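PDB 3KZH: probable sugar kinase from Clostridium perfringens, which probably phosphorylates a sugar or related substrate, as a kinase of the pfkB (ribokinase-like) carbohydrate kinase family. Local coordinates for residues A[182-187]-A[265-270]. Sequence-based numbering, arbitrary orientation.
Sequences DFHTIK and YGYMNK. With BGC (beta-D-glucopyranose), chain C.
Thr185 and Tyr267 meet hydroxyl to hydroxyl: OG1 of Thr185 lies 2.7 Å from OH of Tyr267, close to the plane of the phenol ring and at its edge, a hydrogen bond in which either oxygen could be the donor. The threonine methyl packs alongside, with CG2 in van der Waals contact 3.4 Å from Tyr267 OH. Thr185 OG1 shares a second hydrogen bond with its neighbour, His184 ND1, at 2.8 Å, again with either atom the possible donor, so one hydroxyl links the imidazole to the phenol. That imidazole also turns its edge toward the phenol face, in an offset edge-to-face pair with centroids 5.6 Å apart and planes at 75°; the nearest atoms, His184 CE1 and Tyr267 CE2, are 4.2 Å apart. With CG anti to the backbone N (chi1 166°) and the ring turned to chi2 -70°, His184 holds ND1 beside the threonine hydroxyl. Across these side chains strand 185-186, a central strand of the large ribokinase-fold sheet, is joined to the C-terminal end of helix 255-268, packed against that sheet; the CA atoms of Thr185 and Tyr267 remain 10.8 Å apart, leaving the long phenol side chain to span the gap. Tyr139 meets both rings, and Lys221 and Phe223 of the neighbouring strand 221-225 also touch Tyr267. Just past Tyr267 the helix ends in a Schellman motif with Lys270 as C-prime residue, its backbone N hydrogen-bonded to Tyr267 O at 3.2 Å. Immediately after the strand, Lys187 NZ is covalently attached to C6 of beta-D-glucopyranose, whose pocket also includes Asp166, Val168 and Glu192.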
ATOM      1  N   ASP A 182       4.880  -6.933  37.854  1.00 32.80           N
ATOM      2  CA  ASP A 182       4.328  -8.176  37.315  1.00 34.52           C
ATOM      3  C   ASP A 182       5.033  -8.742  36.087  1.00 30.82           C
ATOM      4  O   ASP A 182       4.727  -9.847  35.638  1.00 27.97           O
ATOM      5  CB  ASP A 182       2.827  -8.027  37.062  1.00 38.01           C
ATOM      6  CG  ASP A 182       2.030  -7.862  38.348  1.00 40.95           C
ATOM      7  OD1 ASP A 182       2.336  -8.571  39.340  1.00 38.25           O
ATOM      8  OD2 ASP A 182       1.099  -7.020  38.353  1.00 45.13           O
ATOM      9  N   PHE A 183       6.003  -7.990  35.582  1.00 29.39           N
ATOM     10  CA  PHE A 183       6.790  -8.392  34.429  1.00 27.80           C
ATOM     11  C   PHE A 183       7.954  -9.288  34.825  1.00 25.67           C
ATOM     12  O   PHE A 183       8.534  -9.141  35.908  1.00 25.30           O
ATOM     13  CB  PHE A 183       7.328  -7.162  33.691  1.00 28.03           C
ATOM     14  CG  PHE A 183       6.313  -6.464  32.840  1.00 28.99           C
ATOM     15  CD1 PHE A 183       6.065  -6.897  31.530  1.00 27.92           C
ATOM     16  CD2 PHE A 183       5.601  -5.363  33.329  1.00 28.24           C
ATOM     17  CE1 PHE A 183       5.109  -6.245  30.701  1.00 26.38           C
ATOM     18  CE2 PHE A 183       4.649  -4.698  32.522  1.00 27.60           C
ATOM     19  CZ  PHE A 183       4.404  -5.144  31.203  1.00 26.39           C
ATOM     20  N   HIS A 184       8.248 -10.248  33.951  1.00 21.96           N
ATOM     21  CA  HIS A 184       9.357 -11.186  34.116  1.00 21.19           C
ATOM     22  C   HIS A 184      10.642 -10.482  33.639  1.00 19.90           C
ATOM     23  O   HIS A 184      11.727 -10.719  34.160  1.00 18.22           O
ATOM     24  CB  HIS A 184       9.064 -12.449  33.283  1.00 19.15           C
ATOM     25  CG  HIS A 184      10.236 -13.370  33.088  1.00 19.60           C
ATOM     26  ND1 HIS A 184      11.320 -13.041  32.295  1.00 16.34           N
ATOM     27  CD2 HIS A 184      10.469 -14.622  33.539  1.00 15.93           C
ATOM     28  CE1 HIS A 184      12.164 -14.052  32.272  1.00 16.57           C
ATOM     29  NE2 HIS A 184      11.674 -15.025  33.014  1.00 16.91           N
ATOM     30  N   THR A 185      10.503  -9.629  32.633  1.00 18.39           N
ATOM     31  CA  THR A 185      11.635  -8.914  32.075  1.00 19.41           C
ATOM     32  C   THR A 185      11.238  -7.515  31.691  1.00 19.55           C
ATOM     33  O   THR A 185      10.146  -7.289  31.175  1.00 19.82           O
ATOM     34  CB  THR A 185      12.197  -9.650  30.801  1.00 18.32           C
ATOM     35  OG1 THR A 185      12.754 -10.910  31.186  1.00 19.22           O
ATOM     36  CG2 THR A 185      13.286  -8.833  30.075  1.00 18.38           C
ATOM     37  N   ILE A 186      12.095  -6.566  32.044  1.00 19.13           N
ATOM     38  CA  ILE A 186      11.895  -5.184  31.627  1.00 21.76           C
ATOM     39  C   ILE A 186      13.167  -4.836  30.838  1.00 22.19           C
ATOM     40  O   ILE A 186      14.241  -5.370  31.098  1.00 22.96           O
ATOM     41  CB  ILE A 186      11.611  -4.184  32.810  1.00 19.93           C
ATOM     42  CG1 ILE A 186      12.723  -4.189  33.858  1.00 16.82           C
ATOM     43  CG2 ILE A 186      10.242  -4.475  33.434  1.00 19.98           C
ATOM     44  CD1 ILE A 186      12.776  -2.923  34.663  1.00 15.31           C
ATOM     45  N   LYS A 187      13.033  -3.955  29.841  1.00 22.79           N
ATOM     46  CA  LYS A 187      14.147  -3.568  29.009  1.00 25.22           C
ATOM     47  C   LYS A 187      14.163  -2.006  28.796  1.00 24.18           C
ATOM     48  O   LYS A 187      13.807  -1.497  27.697  1.00 22.97           O
ATOM     49  CB  LYS A 187      14.136  -4.313  27.668  1.00 25.35           C
ATOM     50  CG  LYS A 187      15.567  -4.522  27.071  1.00 30.77           C
ATOM     51  CD  LYS A 187      16.073  -3.371  26.277  1.00 34.49           C
ATOM     52  CE  LYS A 187      15.172  -2.986  25.125  1.00 38.96           C
ATOM     53  NZ  LYS A 187      14.994  -1.579  25.006  1.00 44.04           N
ATOM     54  N   TYR A 265      14.841 -14.635  21.352  1.00 19.47           N
ATOM     55  CA  TYR A 265      15.622 -15.749  20.802  1.00 21.48           C
ATOM     56  C   TYR A 265      16.387 -16.490  21.913  1.00 21.76           C
ATOM     57  O   TYR A 265      16.338 -17.729  21.991  1.00 18.71           O
ATOM     58  CB  TYR A 265      16.598 -15.229  19.727  1.00 21.58           C
ATOM     59  CG  TYR A 265      17.476 -16.290  19.083  1.00 23.34           C
ATOM     60  CD1 TYR A 265      17.050 -16.981  17.932  1.00 22.31           C
ATOM     61  CD2 TYR A 265      18.723 -16.652  19.661  1.00 25.06           C
ATOM     62  CE1 TYR A 265      17.838 -18.020  17.369  1.00 26.54           C
ATOM     63  CE2 TYR A 265      19.519 -17.690  19.109  1.00 28.14           C
ATOM     64  CZ  TYR A 265      19.071 -18.368  17.966  1.00 27.83           C
ATOM     65  OH  TYR A 265      19.839 -19.388  17.449  1.00 29.97           O
ATOM     66  N   GLY A 266      17.080 -15.713  22.754  1.00 20.85           N
ATOM     67  CA  GLY A 266      17.872 -16.244  23.854  1.00 21.98           C
ATOM     68  C   GLY A 266      17.106 -17.088  24.853  1.00 22.61           C
ATOM     69  O   GLY A 266      17.563 -18.161  25.244  1.00 20.27           O
ATOM     70  N   TYR A 267      15.917 -16.606  25.220  1.00 22.29           N
ATOM     71  CA  TYR A 267      15.014 -17.279  26.150  1.00 22.75           C
ATOM     72  C   TYR A 267      14.492 -18.606  25.596  1.00 25.01           C
ATOM     73  O   TYR A 267      14.501 -19.618  26.291  1.00 27.69           O
ATOM     74  CB  TYR A 267      13.811 -16.375  26.456  1.00 21.16           C
ATOM     75  CG  TYR A 267      14.074 -15.172  27.342  1.00 19.95           C
ATOM     76  CD1 TYR A 267      15.305 -15.014  28.014  1.00 18.01           C
ATOM     77  CD2 TYR A 267      13.081 -14.184  27.532  1.00 16.87           C
ATOM     78  CE1 TYR A 267      15.549 -13.917  28.847  1.00 19.73           C
ATOM     79  CE2 TYR A 267      13.314 -13.062  28.386  1.00 17.76           C
ATOM     80  CZ  TYR A 267      14.556 -12.946  29.034  1.00 17.65           C
ATOM     81  OH  TYR A 267      14.837 -11.888  29.857  1.00 14.72           O
HETATM   82  N   MSE A 268      14.112 -18.594  24.319  1.00 25.72           N
HETATM   83  CA  MSE A 268      13.569 -19.758  23.622  1.00 26.37           C
HETATM   84  C   MSE A 268      14.615 -20.867  23.430  1.00 27.85           C
HETATM   85  O   MSE A 268      14.294 -22.056  23.501  1.00 27.91           O
HETATM   86  CB  MSE A 268      12.932 -19.322  22.285  1.00 26.64           C
HETATM   87  CG  MSE A 268      11.777 -18.307  22.412  1.00 25.95           C
HETATM   88 SE   MSE A 268      10.245 -19.140  23.212  1.00 32.10          SE
HETATM   89  CE  MSE A 268       9.357 -17.790  24.109  1.00 25.95           C
ATOM     90  N   ASN A 269      15.878 -20.465  23.312  1.00 28.01           N
ATOM     91  CA  ASN A 269      16.983 -21.408  23.143  1.00 30.60           C
ATOM     92  C   ASN A 269      17.743 -21.720  24.437  1.00 31.32           C
ATOM     93  O   ASN A 269      18.796 -22.367  24.399  1.00 31.40           O
ATOM     94  CB  ASN A 269      17.932 -20.933  22.033  1.00 29.88           C
ATOM     95  CG  ASN A 269      17.260 -20.913  20.676  1.00 31.36           C
ATOM     96  OD1 ASN A 269      16.931 -21.964  20.123  1.00 31.60           O
ATOM     97  ND2 ASN A 269      17.005 -19.722  20.156  1.00 28.94           N
ATOM     98  N   LYS A 270      17.167 -21.306  25.575  1.00 33.28           N
ATOM     99  CA  LYS A 270      17.711 -21.502  26.942  1.00 35.54           C
ATOM    100  C   LYS A 270      19.201 -21.169  27.146  1.00 33.64           C
ATOM    101  O   LYS A 270      19.891 -21.816  27.936  1.00 34.70           O
ATOM    102  CB  LYS A 270      17.421 -22.926  27.462  1.00 38.84           C
ATOM    103  CG  LYS A 270      15.956 -23.253  27.709  1.00 44.44           C
ATOM    104  CD  LYS A 270      15.376 -24.048  26.547  1.00 49.99           C
ATOM    105  CE  LYS A 270      13.915 -24.408  26.771  1.00 51.90           C
ATOM    106  NZ  LYS A 270      13.731 -25.351  27.906  1.00 54.72           N
TER
HETATM  107  C2  BGC C 329      13.748   2.977  23.588  1.00 59.36           C
HETATM  108  C3  BGC C 329      15.035   2.743  22.740  1.00 59.68           C
HETATM  109  C4  BGC C 329      15.911   1.777  23.643  1.00 58.73           C
HETATM  110  C5  BGC C 329      15.163   0.420  23.989  1.00 56.73           C
HETATM  111  C6  BGC C 329      15.912  -0.516  24.850  1.00 51.56           C
HETATM  112  C1  BGC C 329      13.067   1.629  23.810  1.00 57.87           C
HETATM  113  O1  BGC C 329      12.025   1.811  24.462  1.00 56.55           O
HETATM  114  O2  BGC C 329      12.963   3.727  22.932  1.00 58.63           O
HETATM  115  O3  BGC C 329      15.566   3.909  22.665  1.00 62.10           O
HETATM  116  O4  BGC C 329      17.041   1.547  23.007  1.00 59.76           O
HETATM  117  O5  BGC C 329      13.933   0.705  24.613  1.00 58.11           O